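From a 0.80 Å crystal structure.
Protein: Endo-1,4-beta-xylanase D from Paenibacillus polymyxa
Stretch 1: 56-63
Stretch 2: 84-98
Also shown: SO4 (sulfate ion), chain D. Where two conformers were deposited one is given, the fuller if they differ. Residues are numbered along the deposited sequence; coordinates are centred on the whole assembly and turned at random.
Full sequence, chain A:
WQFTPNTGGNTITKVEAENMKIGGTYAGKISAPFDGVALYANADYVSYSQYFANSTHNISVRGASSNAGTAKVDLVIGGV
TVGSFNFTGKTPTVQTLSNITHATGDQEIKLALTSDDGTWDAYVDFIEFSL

Stretch 1 (56-63) THNISVRG
Stretch 2 84-98: SFNFTGKTPTVQTLS

Residues 56-63 and 84-98 of this xylanase meet as an antiparallel β-sheet pairing overlaid on one face by two phenylalanine rings, illustrating how one strand can serve both as a sheet partner and as a packing surface. Strand 56-63 is extended throughout, from -134/135 at Thr56 to -156/179 at Gly63, and strand 93-98 runs against it at 154°, with axes approaching to 4.6 Å. Strand 84-88, joined to the latter through the non-strand segment Gly89 (92/163), Lys90, Thr91 and Pro92, lies 8.2 Å away at 27° to the first.

The register places Ile59 opposite Leu97, Val61 opposite Gln95 and Gly63 opposite Thr93. Each is a hydrogen-bonded pair with two reciprocal bonds: Ile59 N to Leu97 O and Leu97 N to Ile59 O are both 2.8 Å, Val61 N to Gln95 O and Gln95 N to Val61 O both 2.9 Å, and Gly63 N to Thr93 O and Thr93 N to Gly63 O both 3.0 Å. At the non-hydrogen-bonded pairs between these rungs the CA atoms draw closer, CA to CA being 4.3 Å for Ser60 and Thr96 and 4.2 Å for Arg62 and Val94. Here CA-H groups meet the same carbonyls, as where Ser60 CA lies 3.1 Å from Gln95 O.

Side chains alternate between faces. On that of Ser60, Arg62, Val94 and Thr96, both Ser60 and Thr96 adopt chi1 m, and their hydroxyls hydrogen-bond, Ser60 OG to Thr96 OG1, at 2.8 Å. Arg62, t through chi3, brings its guanidinium to Pro92, whose CB sits over one face of it, 3.6 Å from Arg62 NH2.

The other face, carrying Ile59 and Val61, receives Phe85 and Phe87, both chi1 m, with CA-to-CB bonds directed toward the first strand. Val61 (chi1 t) spans the two rings: its CG2 is 3.4 Å from Phe85 CE2, and its CG1 3.7 Å from Phe87 CZ. Gly63 CA makes a CH-pi contact over the Phe87 face, 3.6 Å from the ring centroid. A CB on Gly63 would fall 2.7 Å from Phe87 CZ, a clash, so the bare backbone permits this close approach. Also on this face, Gln95 (m, m) turns its end away from the first strand, and its NE2 donates to Thr93 OG1 at 2.9 Å.

Beyond the paired region, His57 (chi1 m, chi2 79°) leads its ring away from the second stretch; its NE2 makes a weak hydrogen bond of 2.5 Å to O3 of the sulfate.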

ATOM      1  N   THR A  56       1.733  17.525   4.268  1.00  5.53           N
ATOM      2  CA  THR A  56       1.119  16.567   5.193  1.00  5.65           C
ATOM      3  C   THR A  56      -0.219  16.073   4.659  1.00  5.69           C
ATOM      4  O   THR A  56      -1.060  16.857   4.220  1.00  6.90           O
ATOM      5  CB  THR A  56       0.946  17.172   6.587  1.00  6.04           C
ATOM      6  OG1 THR A  56       2.250  17.375   7.163  1.00  7.48           O
ATOM      7  CG2 THR A  56       0.240  16.244   7.555  1.00  6.91           C
ATOM      8  N   HIS A  57      -0.409  14.748   4.745  1.00  5.64           N
ATOM      9  CA  HIS A  57      -1.633  14.099   4.316  1.00  5.77           C
ATOM     10  C   HIS A  57      -2.056  13.012   5.292  1.00  6.07           C
ATOM     11  O   HIS A  57      -1.253  12.443   6.014  1.00  6.93           O
ATOM     12  CB  HIS A  57      -1.453  13.408   2.948  1.00  6.04           C
ATOM     13  CG  HIS A  57      -1.283  14.387   1.837  1.00  6.18           C
ATOM     14  ND1 HIS A  57      -0.089  15.017   1.603  1.00  6.39           N
ATOM     15  CD2 HIS A  57      -2.196  14.898   0.982  1.00  7.29           C
ATOM     16  CE1 HIS A  57      -0.278  15.885   0.623  1.00  6.67           C
ATOM     17  NE2 HIS A  57      -1.527  15.837   0.222  1.00  7.53           N
ATOM     18  N   ASN A  58      -3.363  12.711   5.228  1.00  6.93           N
ATOM     19  CA  ASN A  58      -3.899  11.459   5.716  1.00  7.44           C
ATOM     20  C   ASN A  58      -3.907  10.481   4.559  1.00  7.16           C
ATOM     21  O   ASN A  58      -4.203  10.848   3.414  1.00  8.08           O
ATOM     22  CB  ASN A  58      -5.325  11.661   6.228  1.00  9.03           C
ATOM     23  CG  ASN A  58      -5.427  12.707   7.303  1.00 10.22           C
ATOM     24  OD1 ASN A  58      -6.300  13.631   7.234  1.00 16.84           O
ATOM     25  ND2 ASN A  58      -4.607  12.612   8.273  1.00  9.46           N
ATOM     26  N   ILE A  59      -3.537   9.223   4.845  1.00  7.34           N
ATOM     27  CA  ILE A  59      -3.405   8.230   3.803  1.00  6.79           C
ATOM     28  C   ILE A  59      -4.163   6.973   4.219  1.00  6.47           C
ATOM     29  O   ILE A  59      -3.895   6.419   5.286  1.00  7.40           O
ATOM     30  CB  ILE A  59      -1.951   7.869   3.527  1.00  9.14           C
ATOM     31  CG1 ILE A  59      -1.073   9.106   3.338  1.00 12.11           C
ATOM     32  CG2 ILE A  59      -1.861   7.002   2.284  1.00  9.78           C
ATOM     33  CD1 ILE A  59      -0.066   9.279   4.356  1.00 12.73           C
ATOM     34  N   SER A  60      -5.084   6.524   3.357  1.00  5.85           N
ATOM     35  CA  SER A  60      -5.815   5.299   3.616  1.00  5.74           C
ATOM     36  C   SER A  60      -5.562   4.304   2.492  1.00  5.37           C
ATOM     37  O   SER A  60      -5.395   4.679   1.335  1.00  5.97           O
ATOM     38  CB  SER A  60      -7.305   5.556   3.768  1.00  7.41           C
ATOM     39  OG  SER A  60      -7.626   6.221   4.978  1.00  9.30           O
ATOM     40  N   VAL A  61      -5.532   3.025   2.867  1.00  4.78           N
ATOM     41  CA  VAL A  61      -5.416   1.936   1.908  1.00  4.54           C
ATOM     42  C   VAL A  61      -6.487   0.917   2.267  1.00  4.40           C
ATOM     43  O   VAL A  61      -6.621   0.528   3.431  1.00  4.68           O
ATOM     44  CB  VAL A  61      -4.014   1.290   1.923  1.00  5.14           C
ATOM     45  CG1 VAL A  61      -3.973  -0.001   1.092  1.00  5.40           C
ATOM     46  CG2 VAL A  61      -2.990   2.278   1.377  1.00  6.45           C
ATOM     47  N   ARG A  62      -7.256   0.480   1.250  1.00  4.35           N
ATOM     48  CA  ARG A  62      -8.146  -0.653   1.423  1.00  4.48           C
ATOM     49  C   ARG A  62      -7.371  -1.916   1.049  1.00  4.20           C
ATOM     50  O   ARG A  62      -6.762  -1.975  -0.021  1.00  4.72           O
ATOM     51  CB  ARG A  62      -9.405  -0.515   0.566  1.00  4.94           C
ATOM     52  CG  ARG A  62     -10.375  -1.662   0.772  1.00  5.12           C
ATOM     53  CD  ARG A  62     -11.731  -1.387   0.160  1.00  5.84           C
ATOM     54  NE  ARG A  62     -12.717  -2.399   0.514  1.00  6.33           N
ATOM     55  CZ  ARG A  62     -13.275  -3.292  -0.307  1.00  5.88           C
ATOM     56  NH1 ARG A  62     -12.884  -3.425  -1.569  1.00  6.62           N
ATOM     57  NH2 ARG A  62     -14.253  -4.084   0.158  1.00  6.72           N
ATOM     58  N   GLY A  63      -7.372  -2.887   1.958  1.00  4.17           N
ATOM     59  CA  GLY A  63      -6.594  -4.089   1.767  1.00  4.06           C
ATOM     60  C   GLY A  63      -7.163  -5.248   2.563  1.00  3.84           C
ATOM     61  O   GLY A  63      -8.147  -5.110   3.285  1.00  4.47           O
ATOM     62  N   SER A  84       3.182   1.696   8.537  1.00  7.76           N
ATOM     63  CA  SER A  84       2.728   0.430   8.013  1.00  8.33           C
ATOM     64  C   SER A  84       1.251   0.217   8.284  1.00  8.07           C
ATOM     65  O   SER A  84       0.794   0.416   9.392  1.00 10.23           O
ATOM     66  CB  SER A  84       3.542  -0.777   8.571  1.00 11.08           C
ATOM     67  OG  SER A  84       2.940  -2.012   8.762  0.33 15.68           O
ATOM     68  N   PHE A  85       0.543  -0.290   7.298  1.00  6.05           N
ATOM     69  CA  PHE A  85      -0.843  -0.671   7.423  1.00  5.85           C
ATOM     70  C   PHE A  85      -0.937  -2.139   7.843  1.00  6.00           C
ATOM     71  O   PHE A  85      -0.229  -2.992   7.324  1.00  7.38           O
ATOM     72  CB  PHE A  85      -1.553  -0.535   6.071  1.00  6.18           C
ATOM     73  CG  PHE A  85      -1.550   0.870   5.525  1.00  6.00           C
ATOM     74  CD1 PHE A  85      -2.429   1.829   6.004  1.00  6.30           C
ATOM     75  CD2 PHE A  85      -0.713   1.198   4.471  1.00  6.97           C
ATOM     76  CE1 PHE A  85      -2.460   3.117   5.493  1.00  6.68           C
ATOM     77  CE2 PHE A  85      -0.740   2.485   3.949  1.00  7.64           C
ATOM     78  CZ  PHE A  85      -1.601   3.446   4.461  1.00  7.22           C
ATOM     79  N   ASN A  86      -1.846  -2.405   8.779  1.00  5.42           N
ATOM     80  CA  ASN A  86      -2.108  -3.746   9.281  1.00  5.44           C
ATOM     81  C   ASN A  86      -3.439  -4.230   8.720  1.00  4.96           C
ATOM     82  O   ASN A  86      -4.485  -3.657   9.045  1.00  5.63           O
ATOM     83  CB  ASN A  86      -2.169  -3.673  10.806  1.00  6.55           C
ATOM     84  CG  ASN A  86      -2.452  -4.999  11.473  1.00  6.80           C
ATOM     85  OD1 ASN A  86      -1.948  -5.211  12.627  1.00  9.17           O
ATOM     86  ND2 ASN A  86      -3.226  -5.814  10.904  1.00  7.92           N
ATOM     87  N   PHE A  87      -3.372  -5.257   7.861  1.00  5.16           N
ATOM     88  CA  PHE A  87      -4.579  -5.930   7.384  1.00  5.14           C
ATOM     89  C   PHE A  87      -4.600  -7.321   8.002  1.00  5.25           C
ATOM     90  O   PHE A  87      -3.846  -8.212   7.599  1.00  5.97           O
ATOM     91  CB  PHE A  87      -4.588  -6.040   5.848  1.00  5.66           C
ATOM     92  CG  PHE A  87      -4.517  -4.687   5.200  1.00  5.22           C
ATOM     93  CD1 PHE A  87      -5.608  -3.835   5.232  1.00  5.62           C
ATOM     94  CD2 PHE A  87      -3.348  -4.257   4.591  1.00  6.11           C
ATOM     95  CE1 PHE A  87      -5.544  -2.556   4.677  1.00  6.09           C
ATOM     96  CE2 PHE A  87      -3.277  -2.979   4.021  1.00  6.87           C
ATOM     97  CZ  PHE A  87      -4.363  -2.131   4.083  1.00  6.64           C
ATOM     98  N   THR A  88      -5.453  -7.485   9.014  1.00  5.50           N
ATOM     99  CA  THR A  88      -5.633  -8.777   9.664  1.00  5.76           C
ATOM    100  C   THR A  88      -6.971  -9.351   9.236  1.00  5.86           C
ATOM    101  O   THR A  88      -8.005  -8.690   9.302  1.00  7.69           O
ATOM    102  CB  THR A  88      -5.543  -8.618  11.188  1.00  6.40           C
ATOM    103  OG1 THR A  88      -4.210  -8.247  11.556  1.00  6.83           O
ATOM    104  CG2 THR A  88      -5.816  -9.935  11.908  1.00  7.17           C
ATOM    105  N   GLY A  89      -6.932 -10.590   8.768  1.00  5.93           N
ATOM    106  CA  GLY A  89      -8.133 -11.272   8.353  1.00  6.42           C
ATOM    107  C   GLY A  89      -8.451 -11.107   6.882  1.00  5.63           C
ATOM    108  O   GLY A  89      -7.924 -10.228   6.184  1.00  5.54           O
ATOM    109  N   LYS A  90      -9.325 -11.981   6.421  1.00  6.49           N
ATOM    110  CA  LYS A  90      -9.616 -12.113   4.988  1.00  6.49           C
ATOM    111  C   LYS A  90     -10.561 -11.023   4.472  1.00  6.20           C
ATOM    112  O   LYS A  90     -10.620 -10.791   3.266  1.00  7.29           O
ATOM    113  CB  LYS A  90     -10.200 -13.492   4.734  1.00  7.39           C
ATOM    114  CG  LYS A  90      -9.233 -14.626   5.081  1.00  9.75           C
ATOM    115  CD  LYS A  90      -9.881 -16.004   4.957  1.00 12.77           C
ATOM    116  CE  LYS A  90      -9.903 -16.438   3.603  1.00 12.36           C
ATOM    117  NZ  LYS A  90      -8.525 -16.617   3.098  1.00 13.54           N
ATOM    118  N   THR A  91     -11.306 -10.372   5.354  1.00  6.18           N
ATOM    119  CA  THR A  91     -12.270  -9.375   4.916  1.00  6.37           C
ATOM    120  C   THR A  91     -11.576  -8.039   4.715  1.00  5.80           C
ATOM    121  O   THR A  91     -10.891  -7.557   5.642  1.00  6.68           O
ATOM    122  CB  THR A  91     -13.402  -9.275   5.923  1.00  8.03           C
ATOM    123  OG1 THR A  91     -14.043 -10.555   5.949  1.00 10.21           O
ATOM    124  CG2 THR A  91     -14.434  -8.240   5.508  1.00  8.62           C
ATOM    125  N   PRO A  92     -11.738  -7.405   3.560  1.00  5.47           N
ATOM    126  CA  PRO A  92     -11.102  -6.101   3.348  1.00  5.36           C
ATOM    127  C   PRO A  92     -11.532  -5.054   4.368  1.00  5.73           C
ATOM    128  O   PRO A  92     -12.704  -4.973   4.741  1.00  6.65           O
ATOM    129  CB  PRO A  92     -11.554  -5.696   1.941  1.00  6.44           C
ATOM    130  CG  PRO A  92     -11.844  -7.024   1.253  1.00  6.32           C
ATOM    131  CD  PRO A  92     -12.444  -7.874   2.346  1.00  6.16           C
ATOM    132  N   THR A  93     -10.574  -4.216   4.755  1.00  5.78           N
ATOM    133  CA  THR A  93     -10.854  -3.026   5.529  1.00  6.24           C
ATOM    134  C   THR A  93     -10.043  -1.860   4.977  1.00  5.33           C
ATOM    135  O   THR A  93      -9.060  -2.041   4.274  1.00  5.80           O
ATOM    136  CB  THR A  93     -10.523  -3.161   7.028  1.00  7.74           C
ATOM    137  OG1 THR A  93      -9.103  -3.256   7.211  1.00  8.21           O
ATOM    138  CG2 THR A  93     -11.168  -4.388   7.689  1.00  9.59           C
ATOM    139  N   VAL A  94     -10.486  -0.648   5.363  1.00  6.21           N
ATOM    140  CA  VAL A  94      -9.736   0.555   5.097  1.00  6.30           C
ATOM    141  C   VAL A  94      -8.895   0.865   6.346  1.00  6.14           C
ATOM    142  O   VAL A  94      -9.435   1.038   7.447  1.00  8.19           O
ATOM    143  CB  VAL A  94     -10.662   1.737   4.747  1.00  7.72           C
ATOM    144  CG1 VAL A  94      -9.873   3.030   4.607  1.00 10.11           C
ATOM    145  CG2 VAL A  94     -11.454   1.451   3.470  1.00  8.92           C
ATOM    146  N   GLN A  95      -7.586   0.922   6.155  1.00  5.02           N
ATOM    147  CA  GLN A  95      -6.637   1.261   7.207  1.00  4.97           C
ATOM    148  C   GLN A  95      -6.046   2.629   6.891  1.00  4.98           C
ATOM    149  O   GLN A  95      -5.970   3.033   5.735  1.00  5.82           O
ATOM    150  CB  GLN A  95      -5.561   0.182   7.299  1.00  5.29           C
ATOM    151  CG  GLN A  95      -6.123  -1.173   7.711  1.00  5.50           C
ATOM    152  CD  GLN A  95      -6.622  -1.204   9.142  1.00  5.65           C
ATOM    153  OE1 GLN A  95      -6.013  -0.577  10.039  1.00  5.86           O
ATOM    154  NE2 GLN A  95      -7.674  -1.943   9.386  1.00  6.82           N
ATOM    155  N   THR A  96      -5.613   3.337   7.948  1.00  5.37           N
ATOM    156  CA  THR A  96      -5.255   4.730   7.825  1.00  5.72           C
ATOM    157  C   THR A  96      -3.973   5.058   8.596  1.00  5.34           C
ATOM    158  O   THR A  96      -3.751   4.568   9.704  1.00  6.14           O
ATOM    159  CB  THR A  96      -6.420   5.597   8.368  1.00  7.01           C
ATOM    160  OG1 THR A  96      -7.600   5.313   7.586  1.00  8.48           O
ATOM    161  CG2 THR A  96      -6.152   7.095   8.248  1.00  8.24           C
ATOM    162  N   LEU A  97      -3.171   5.930   7.970  1.00  5.69           N
ATOM    163  CA  LEU A  97      -2.062   6.634   8.596  1.00  6.07           C
ATOM    164  C   LEU A  97      -2.398   8.116   8.516  1.00  6.42           C
ATOM    165  O   LEU A  97      -2.506   8.673   7.424  1.00  7.56           O
ATOM    166  CB  LEU A  97      -0.758   6.381   7.835  1.00  6.87           C
ATOM    167  CG  LEU A  97      -0.195   4.962   7.944  1.00  7.91           C
ATOM    168  CD1 LEU A  97       0.915   4.731   6.926  1.00  9.53           C
ATOM    169  CD2 LEU A  97       0.327   4.739   9.367  1.00 10.40           C
ATOM    170  N   SER A  98      -2.576   8.761   9.677  1.00  7.01           N
ATOM    171  CA  SER A  98      -3.009  10.132   9.713  1.00  7.30           C
ATOM    172  C   SER A  98      -1.849  11.085   9.942  1.00  7.14           C
ATOM    173  O   SER A  98      -0.881  10.788  10.646  1.00  8.21           O
ATOM    174  CB  SER A  98      -4.085  10.328  10.774  1.00  8.30           C
ATOM    175  OG  SER A  98      -5.279   9.624  10.387  1.00 10.68           O
TER
HETATM  176  S   SO4 D1134      -1.182  17.867  -2.180  0.50  7.85           S
HETATM  177  O1  SO4 D1134      -2.345  18.618  -2.147  0.50  9.14           O
HETATM  178  O2  SO4 D1134      -0.311  18.244  -1.174  0.50 21.44           O
HETATM  179  O3  SO4 D1134      -1.535  16.437  -2.206  0.50 22.42           O
HETATM  180  O4  SO4 D1134      -0.782  18.328  -3.542  0.50 20.71           O